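Local coordinates for vitamin B12-binding protein (Vibrio cholerae O395, PDB 5YSC) that binds vitamin B12 in the periplasm and probably delivers it to the membrane subunit BtuC of the BtuCDF ABC transporter for import, at residues 258-261 with 262-266; 140-143 with 144-148; 196-199 with 200-204. All blocks are in the same frame, centred on the assembly; numbering follows the deposited sequence.

Contact 1: residues 258-261 with 262-266; sequences VEQV and CTYLK
Thr263 turns its hydroxyl back onto the helix and bonds to the carbonyl of Glu259, one turn earlier. Thr263 OG1 donates to Glu259 O at 2.8 Å. It can do so because OG1 lies beside its own backbone N and anti to the carbonyl carbon (chi1 -66°). Thr263 N also donates to Glu259 O, at 2.8 Å. The two donors come from opposite faces of the carbonyl plane, so one oxygen is gripped twice by one residue. The other backbone bonds are regular i to i+4 bonds. The straightest runs from Leu265 N to Val261 O, 2.8 Å long with an angle of 172° at the hydrogen.

The whole contact lies within helix 254-267, near the C-terminal end of this Fe/B12-type periplasmic binding protein. Val258, Val261, Cys262 and Leu265 form its buried side.

Apolar contacts follow that side. Val258 CG1 meets Cys262 SG at 4.0 Å. Val261 and Leu265 lie alongside each other and point the same way, with Val261 CG1 4.0 Å from Leu265 CD2. Cys262 SG is joined to Cys182 in a disulfide, which ties this helix to the chain just after helix 176-181. Val258 and Val261 pack on Val178 of that helix.

Gln260 and Tyr264 pair on another side of the helix. The Gln260 chain is extended. Gln260 CG lies 3.9 Å from Tyr264 CE2, and the amide and ring planes are 29° apart. The amide oxygen of Gln260 accepts from the backbone N of Asn243. The Tyr264 ring stacks with Trp240. Among the charged groups, Glu259 OE1 forms a salt bridge with Arg141 of helix 128-148.

Contact 2: residues 140-143 with 144-148; sequences QRLQ and DLRTQ
Leu142 places its methyl CD2 over one face of the Arg146 guanidinium. Leu142 CD2 stands 3.4 Å above the plane, toward the rim. Arg146 NH1 comes nearest to it, 3.6 Å from Leu142 CD2. A water lies at the guanidinium edge, in its plane. Arg146 NH1 donates to it at 3.0 Å, and it donates to Gln143 OE1 at 2.8 Å. The bent Gln143 chain (chi2 59°) brings OE1 to this water. One turn on, Thr147 N and Thr147 OG1 both donate to Gln143 O, at 3.0 and 3.2 Å, from opposite faces of the carbonyl plane.

Further out, Asp112 forms a salt bridge with Arg146 NH2, and Leu181 of helix 176-181 packs against both Leu142 and Arg146. Leu145 and Arg141 turn to helix 254-267. Leu145 packs on Leu255 there, while Arg141 NH2 makes a salt bridge with Asp256. These contacts lie at the C-terminal end of helix 128-148.

The Arg146 guanidinium is thus held by a methyl over one face, a water at its edge and a carboxylate on NH2. Together these should fix its rotation, and the nearby carboxylate would be expected to stabilise its positive charge.

Contact 3: residues 196-199 with 200-204; sequences PQVS and IEQVL
Val198 meets the helix that follows it through its methyl CG2, with Val198 CG2 4.1 Å from Val203 CG2. The two side chains cross at about a right angle. Gln202 OE1 also comes within 3.2 Å of Val198 CA.

Ser199 carries most of the polar contact. It is the N-cap of helix 200-206 and forms a capping box with Gln202. In one half of the box, Gln202 N donates to Ser199 OG at 3.0 Å, with an angle of 160° at the hydrogen. OG reaches this amide from a position between its own backbone N and carbonyl carbon (chi1 76°). In the other half, Ser199 N donates to Gln202 OE1 at 2.7 Å. The donor stands above the amide carbonyl plane, 35° out of it, so it does not follow a lone pair. Gln202 reaches back with its chain extended beyond CG, and Gln202 CG passes 3.3 Å from Ser199 OG. Ser199 OG also makes a weak bond of 3.4 Å to Gln202 OE1, beside the box. Ser199 O accepts from Val203 N at 3.3 Å, which is the first i to i+4 bond of the helix. The box thus gives a first-turn amide a side-chain acceptor.

Glu201, predicted to be important for binding BtuC, sits in the turn that the box caps.

The short, weakly bonded strand at 197-198 pairs antiparallel with strand 166-167, where Val198 bonds through its backbone to Ile166. The side chains of Val198 and Ile200 both rest on Ile166, and Leu204, further along helix 200-206, touches Trp227.

Contacts 1 and 2 belong together. Helices 254-267 and 128-148 are joined by a salt bridge and by Val258 CG1 packing on Leu145 CD1 at 3.7 Å. Both also use helix 176-181. Contact 1 has the more buried face, with a disulfide and valines. Contact 2 is more exposed and relies on arginines, carboxylates and a water. Each has a threonine bonded back to a carbonyl one turn earlier. Contact 3 stands apart, about 24 Å from contact 1 and 34 Å from contact 2 between centres. It too is partly buried, with its valines buried and Gln202 exposed. It lies at a strand-to-helix junction, so its polar bonds start a helix instead of running along one.

Contact 1: residues 258-261 with 262-266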
loop_
_atom_site.group_PDB
_atom_site.type_symbol
_atom_site.label_atom_id
_atom_site.label_comp_id
_atom_site.label_asym_id
_atom_site.label_seq_id
_atom_site.Cartn_x
_atom_site.Cartn_y
_atom_site.Cartn_z
ATOM N N VAL A 258 6.470 -0.162 -8.035
ATOM C CA VAL A 258 6.827 -1.250 -8.941
ATOM C C VAL A 258 8.142 -0.947 -9.634
ATOM O O VAL A 258 9.058 -1.768 -9.650
ATOM C CB VAL A 258 5.703 -1.520 -9.943
ATOM C CG1 VAL A 258 6.185 -2.445 -11.045
ATOM C CG2 VAL A 258 4.510 -2.154 -9.206
ATOM N N GLU A 259 8.267 0.233 -10.210
ATOM C CA GLU A 259 9.535 0.588 -10.853
ATOM C C GLU A 259 10.704 0.506 -9.862
ATOM O O GLU A 259 11.789 -0.004 -10.192
ATOM C CB GLU A 259 9.383 1.991 -11.487
ATOM C CG GLU A 259 10.066 2.187 -12.772
ATOM C CD GLU A 259 9.734 3.532 -13.400
ATOM O OE1 GLU A 259 8.581 3.711 -13.883
ATOM O OE2 GLU A 259 10.649 4.395 -13.424
ATOM N N GLN A 260 10.532 1.044 -8.653
ATOM C CA GLN A 260 11.641 1.103 -7.696
ATOM C C GLN A 260 12.053 -0.298 -7.279
ATOM O O GLN A 260 13.240 -0.650 -7.298
ATOM C CB GLN A 260 11.234 1.933 -6.464
ATOM C CG GLN A 260 12.365 2.157 -5.470
ATOM C CD GLN A 260 11.961 2.960 -4.273
ATOM O OE1 GLN A 260 10.923 2.725 -3.657
ATOM N NE2 GLN A 260 12.803 3.916 -3.917
ATOM N N VAL A 261 11.064 -1.108 -6.887
ATOM C CA VAL A 261 11.320 -2.476 -6.465
ATOM C C VAL A 261 11.959 -3.276 -7.583
ATOM O O VAL A 261 12.981 -3.947 -7.380
ATOM C CB VAL A 261 10.013 -3.148 -5.989
ATOM C CG1 VAL A 261 10.178 -4.685 -5.873
ATOM C CG2 VAL A 261 9.661 -2.543 -4.680
ATOM N N CYS A 262 11.353 -3.211 -8.773
ATOM C CA CYS A 262 11.798 -3.989 -9.924
ATOM C C CYS A 262 13.190 -3.578 -10.383
ATOM O O CYS A 262 14.002 -4.428 -10.784
ATOM C CB CYS A 262 10.813 -3.816 -11.056
ATOM S SG CYS A 262 9.370 -4.867 -11.058
ATOM N N THR A 263 13.488 -2.285 -10.341
ATOM C CA THR A 263 14.841 -1.850 -10.685
ATOM C C THR A 263 15.867 -2.423 -9.712
ATOM O O THR A 263 16.916 -2.919 -10.124
ATOM C CB THR A 263 14.917 -0.323 -10.716
ATOM O OG1 THR A 263 14.116 0.179 -11.790
ATOM C CG2 THR A 263 16.409 0.156 -10.869
ATOM N N TYR A 264 15.572 -2.383 -8.410
ATOM C CA TYR A 264 16.475 -2.944 -7.412
ATOM C C TYR A 264 16.620 -4.461 -7.540
ATOM O O TYR A 264 17.730 -4.995 -7.408
ATOM C CB TYR A 264 15.990 -2.589 -6.006
ATOM C CG TYR A 264 16.413 -1.210 -5.523
ATOM C CD1 TYR A 264 17.748 -0.805 -5.611
ATOM C CD2 TYR A 264 15.503 -0.324 -4.932
ATOM C CE1 TYR A 264 18.164 0.433 -5.169
ATOM C CE2 TYR A 264 15.925 0.931 -4.487
ATOM C CZ TYR A 264 17.252 1.295 -4.605
ATOM O OH TYR A 264 17.693 2.521 -4.188
ATOM N N LEU A 265 15.510 -5.194 -7.709
ATOM C CA LEU A 265 15.634 -6.630 -7.926
ATOM C C LEU A 265 16.363 -6.948 -9.215
ATOM O O LEU A 265 17.016 -7.996 -9.296
ATOM C CB LEU A 265 14.252 -7.275 -7.896
ATOM C CG LEU A 265 13.856 -7.936 -6.575
ATOM C CD1 LEU A 265 14.543 -7.390 -5.337
ATOM C CD2 LEU A 265 12.328 -7.964 -6.393
ATOM N N LYS A 266 16.291 -6.064 -10.219
ATOM C CA LYS A 266 17.124 -6.245 -11.413
ATOM C C LYS A 266 18.602 -6.112 -11.088
ATOM O O LYS A 266 19.413 -6.957 -11.485
ATOM C CB LYS A 266 16.736 -5.243 -12.485
ATOM C CG LYS A 266 17.387 -5.497 -13.804
ATOM C CD LYS A 266 16.986 -4.437 -14.759
ATOM C CE LYS A 266 17.481 -4.727 -16.121
ATOM N NZ LYS A 266 17.263 -3.552 -17.021
#

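Contact 2: residues 140-143 with 144-148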
loop_
_atom_site.group_PDB
_atom_site.type_symbol
_atom_site.label_atom_id
_atom_site.label_comp_id
_atom_site.label_asym_id
_atom_site.label_seq_id
_atom_site.Cartn_x
_atom_site.Cartn_y
_atom_site.Cartn_z
ATOM N N GLN A 140 -2.639 0.401 -18.531
ATOM C CA GLN A 140 -1.640 0.390 -19.590
ATOM C C GLN A 140 -0.235 0.458 -19.011
ATOM O O GLN A 140 0.638 -0.325 -19.397
ATOM C CB GLN A 140 -1.878 1.536 -20.571
ATOM C CG GLN A 140 -0.932 1.448 -21.779
ATOM C CD GLN A 140 -1.010 0.088 -22.457
ATOM O OE1 GLN A 140 0.020 -0.546 -22.766
ATOM N NE2 GLN A 140 -2.239 -0.391 -22.654
ATOM N N ARG A 141 -0.002 1.333 -18.028
ATOM C CA ARG A 141 1.333 1.384 -17.425
ATOM C C ARG A 141 1.656 0.077 -16.711
ATOM O O ARG A 141 2.795 -0.395 -16.742
ATOM C CB ARG A 141 1.447 2.571 -16.463
ATOM C CG ARG A 141 2.844 2.721 -15.883
ATOM C CD ARG A 141 2.984 3.948 -15.016
ATOM N NE ARG A 141 4.328 3.995 -14.423
ATOM C CZ ARG A 141 4.659 4.691 -13.332
ATOM N NH1 ARG A 141 3.765 5.411 -12.669
ATOM N NH2 ARG A 141 5.884 4.645 -12.864
ATOM N N LEU A 142 0.660 -0.547 -16.071
ATOM C CA LEU A 142 0.914 -1.809 -15.406
ATOM C C LEU A 142 1.318 -2.863 -16.417
ATOM O O LEU A 142 2.209 -3.673 -16.157
ATOM C CB LEU A 142 -0.325 -2.270 -14.625
ATOM C CG LEU A 142 -0.231 -3.650 -13.958
ATOM C CD1 LEU A 142 0.904 -3.790 -12.997
ATOM C CD2 LEU A 142 -1.521 -3.920 -13.194
ATOM N N GLN A 143 0.669 -2.838 -17.580
ATOM C CA GLN A 143 1.040 -3.723 -18.678
ATOM C C GLN A 143 2.467 -3.444 -19.130
ATOM O O GLN A 143 3.262 -4.370 -19.340
ATOM C CB GLN A 143 0.061 -3.532 -19.831
ATOM C CG GLN A 143 0.426 -4.230 -21.128
ATOM C CD GLN A 143 0.553 -5.727 -20.990
ATOM O OE1 GLN A 143 -0.075 -6.354 -20.129
ATOM N NE2 GLN A 143 1.375 -6.319 -21.852
ATOM N N ASP A 144 2.804 -2.169 -19.279
ATOM C CA ASP A 144 4.162 -1.827 -19.677
ATOM C C ASP A 144 5.167 -2.361 -18.671
ATOM O O ASP A 144 6.197 -2.929 -19.049
ATOM C CB ASP A 144 4.301 -0.310 -19.816
ATOM C CG ASP A 144 3.500 0.263 -20.970
ATOM O OD1 ASP A 144 3.152 -0.496 -21.906
ATOM O OD2 ASP A 144 3.201 1.480 -20.927
ATOM N N LEU A 145 4.890 -2.180 -17.376
ATOM C CA LEU A 145 5.837 -2.636 -16.369
ATOM C C LEU A 145 5.970 -4.151 -16.366
ATOM O O LEU A 145 7.076 -4.677 -16.195
ATOM C CB LEU A 145 5.420 -2.129 -15.000
ATOM C CG LEU A 145 5.544 -0.630 -14.799
ATOM C CD1 LEU A 145 4.760 -0.200 -13.551
ATOM C CD2 LEU A 145 7.025 -0.236 -14.685
ATOM N N ARG A 146 4.855 -4.878 -16.511
ATOM C CA ARG A 146 4.941 -6.332 -16.531
ATOM C C ARG A 146 5.839 -6.782 -17.679
ATOM O O ARG A 146 6.721 -7.625 -17.500
ATOM C CB ARG A 146 3.532 -6.940 -16.638
ATOM C CG ARG A 146 2.672 -6.793 -15.364
ATOM C CD ARG A 146 1.248 -7.335 -15.519
ATOM N NE ARG A 146 0.662 -7.604 -14.203
ATOM C CZ ARG A 146 -0.621 -7.458 -13.893
ATOM N NH1 ARG A 146 -1.495 -7.088 -14.815
ATOM N NH2 ARG A 146 -1.021 -7.713 -12.656
ATOM N N THR A 147 5.666 -6.177 -18.853
ATOM C CA THR A 147 6.527 -6.505 -19.985
ATOM C C THR A 147 7.980 -6.173 -19.670
ATOM O O THR A 147 8.876 -7.004 -19.849
ATOM C CB THR A 147 6.055 -5.741 -21.223
ATOM O OG1 THR A 147 4.697 -6.115 -21.547
ATOM C CG2 THR A 147 6.982 -6.023 -22.411
ATOM N N GLN A 148 8.223 -4.971 -19.158
ATOM C CA GLN A 148 9.588 -4.477 -19.017
ATOM C C GLN A 148 10.398 -5.285 -18.017
ATOM O O GLN A 148 11.617 -5.419 -18.176
ATOM C CB GLN A 148 9.561 -3.002 -18.602
ATOM C CG GLN A 148 10.935 -2.374 -18.371
ATOM C CD GLN A 148 10.829 -0.897 -18.050
ATOM O OE1 GLN A 148 9.775 -0.284 -18.224
ATOM N NE2 GLN A 148 11.917 -0.321 -17.569
HETATM O O HOH W 1 -1.476 -6.179 -17.688
#

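Contact 3: residues 196-199 with 200-204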
loop_
_atom_site.group_PDB
_atom_site.type_symbol
_atom_site.label_atom_id
_atom_site.label_comp_id
_atom_site.label_asym_id
_atom_site.label_seq_id
_atom_site.Cartn_x
_atom_site.Cartn_y
_atom_site.Cartn_z
ATOM N N PRO A 196 4.010 -10.564 10.536
ATOM C CA PRO A 196 4.677 -11.104 11.718
ATOM C C PRO A 196 5.774 -10.216 12.249
ATOM O O PRO A 196 6.491 -9.537 11.508
ATOM C CB PRO A 196 5.262 -12.421 11.216
ATOM C CG PRO A 196 5.434 -12.234 9.783
ATOM C CD PRO A 196 4.360 -11.307 9.324
ATOM N N GLN A 197 5.939 -10.269 13.562
ATOM C CA GLN A 197 7.115 -9.734 14.207
ATOM C C GLN A 197 8.176 -10.829 14.143
ATOM O O GLN A 197 7.885 -11.987 14.409
ATOM C CB GLN A 197 6.801 -9.372 15.653
ATOM C CG GLN A 197 7.897 -8.610 16.348
ATOM C CD GLN A 197 7.521 -8.226 17.757
ATOM O OE1 GLN A 197 6.402 -7.799 18.017
ATOM N NE2 GLN A 197 8.460 -8.379 18.676
ATOM N N VAL A 198 9.393 -10.461 13.765
ATOM C CA VAL A 198 10.468 -11.428 13.577
ATOM C C VAL A 198 11.702 -10.965 14.343
ATOM O O VAL A 198 11.925 -9.771 14.539
ATOM C CB VAL A 198 10.813 -11.638 12.080
ATOM C CG1 VAL A 198 9.611 -12.204 11.307
ATOM C CG2 VAL A 198 11.337 -10.319 11.454
ATOM N N SER A 199 12.515 -11.927 14.770
ATOM C CA SER A 199 13.746 -11.636 15.484
ATOM C C SER A 199 14.905 -11.453 14.507
ATOM O O SER A 199 14.872 -11.931 13.371
ATOM C CB SER A 199 14.073 -12.777 16.453
ATOM O OG SER A 199 14.579 -13.888 15.732
ATOM N N ILE A 200 15.957 -10.779 14.986
ATOM C CA ILE A 200 17.184 -10.655 14.204
ATOM C C ILE A 200 17.632 -12.021 13.720
ATOM O O ILE A 200 17.989 -12.200 12.553
ATOM C CB ILE A 200 18.292 -9.978 15.031
ATOM C CG1 ILE A 200 18.068 -8.469 15.088
ATOM C CG2 ILE A 200 19.675 -10.302 14.427
ATOM C CD1 ILE A 200 19.179 -7.674 15.791
ATOM N N GLU A 201 17.651 -13.000 14.631
ATOM C CA GLU A 201 18.107 -14.346 14.294
ATOM C C GLU A 201 17.286 -14.940 13.156
ATOM O O GLU A 201 17.834 -15.556 12.235
ATOM C CB GLU A 201 18.026 -15.242 15.540
ATOM C CG GLU A 201 19.091 -14.997 16.621
ATOM C CD GLU A 201 19.132 -13.569 17.149
ATOM O OE1 GLU A 201 20.258 -13.062 17.401
ATOM O OE2 GLU A 201 18.048 -12.959 17.318
ATOM N N GLN A 202 15.973 -14.751 13.210
ATOM C CA GLN A 202 15.088 -15.251 12.164
ATOM C C GLN A 202 15.498 -14.762 10.775
ATOM O O GLN A 202 15.542 -15.540 9.832
ATOM C CB GLN A 202 13.642 -14.864 12.455
ATOM C CG GLN A 202 12.982 -15.712 13.524
ATOM C CD GLN A 202 11.582 -15.246 13.856
ATOM O OE1 GLN A 202 11.394 -14.327 14.648
ATOM N NE2 GLN A 202 10.592 -15.881 13.252
ATOM N N VAL A 203 15.783 -13.471 10.654
ATOM C CA VAL A 203 16.279 -12.928 9.389
ATOM C C VAL A 203 17.637 -13.531 9.064
ATOM O O VAL A 203 17.873 -14.014 7.951
ATOM C CB VAL A 203 16.373 -11.391 9.447
ATOM C CG1 VAL A 203 16.864 -10.835 8.100
ATOM C CG2 VAL A 203 15.047 -10.755 9.850
ATOM N N LEU A 204 18.564 -13.464 10.029
ATOM C CA LEU A 204 19.924 -13.941 9.801
ATOM C C LEU A 204 19.917 -15.356 9.268
ATOM O O LEU A 204 20.621 -15.681 8.305
ATOM C CB LEU A 204 20.737 -13.882 11.098
ATOM C CG LEU A 204 21.045 -12.506 11.700
ATOM C CD1 LEU A 204 21.917 -12.647 12.944
ATOM C CD2 LEU A 204 21.702 -11.615 10.685
#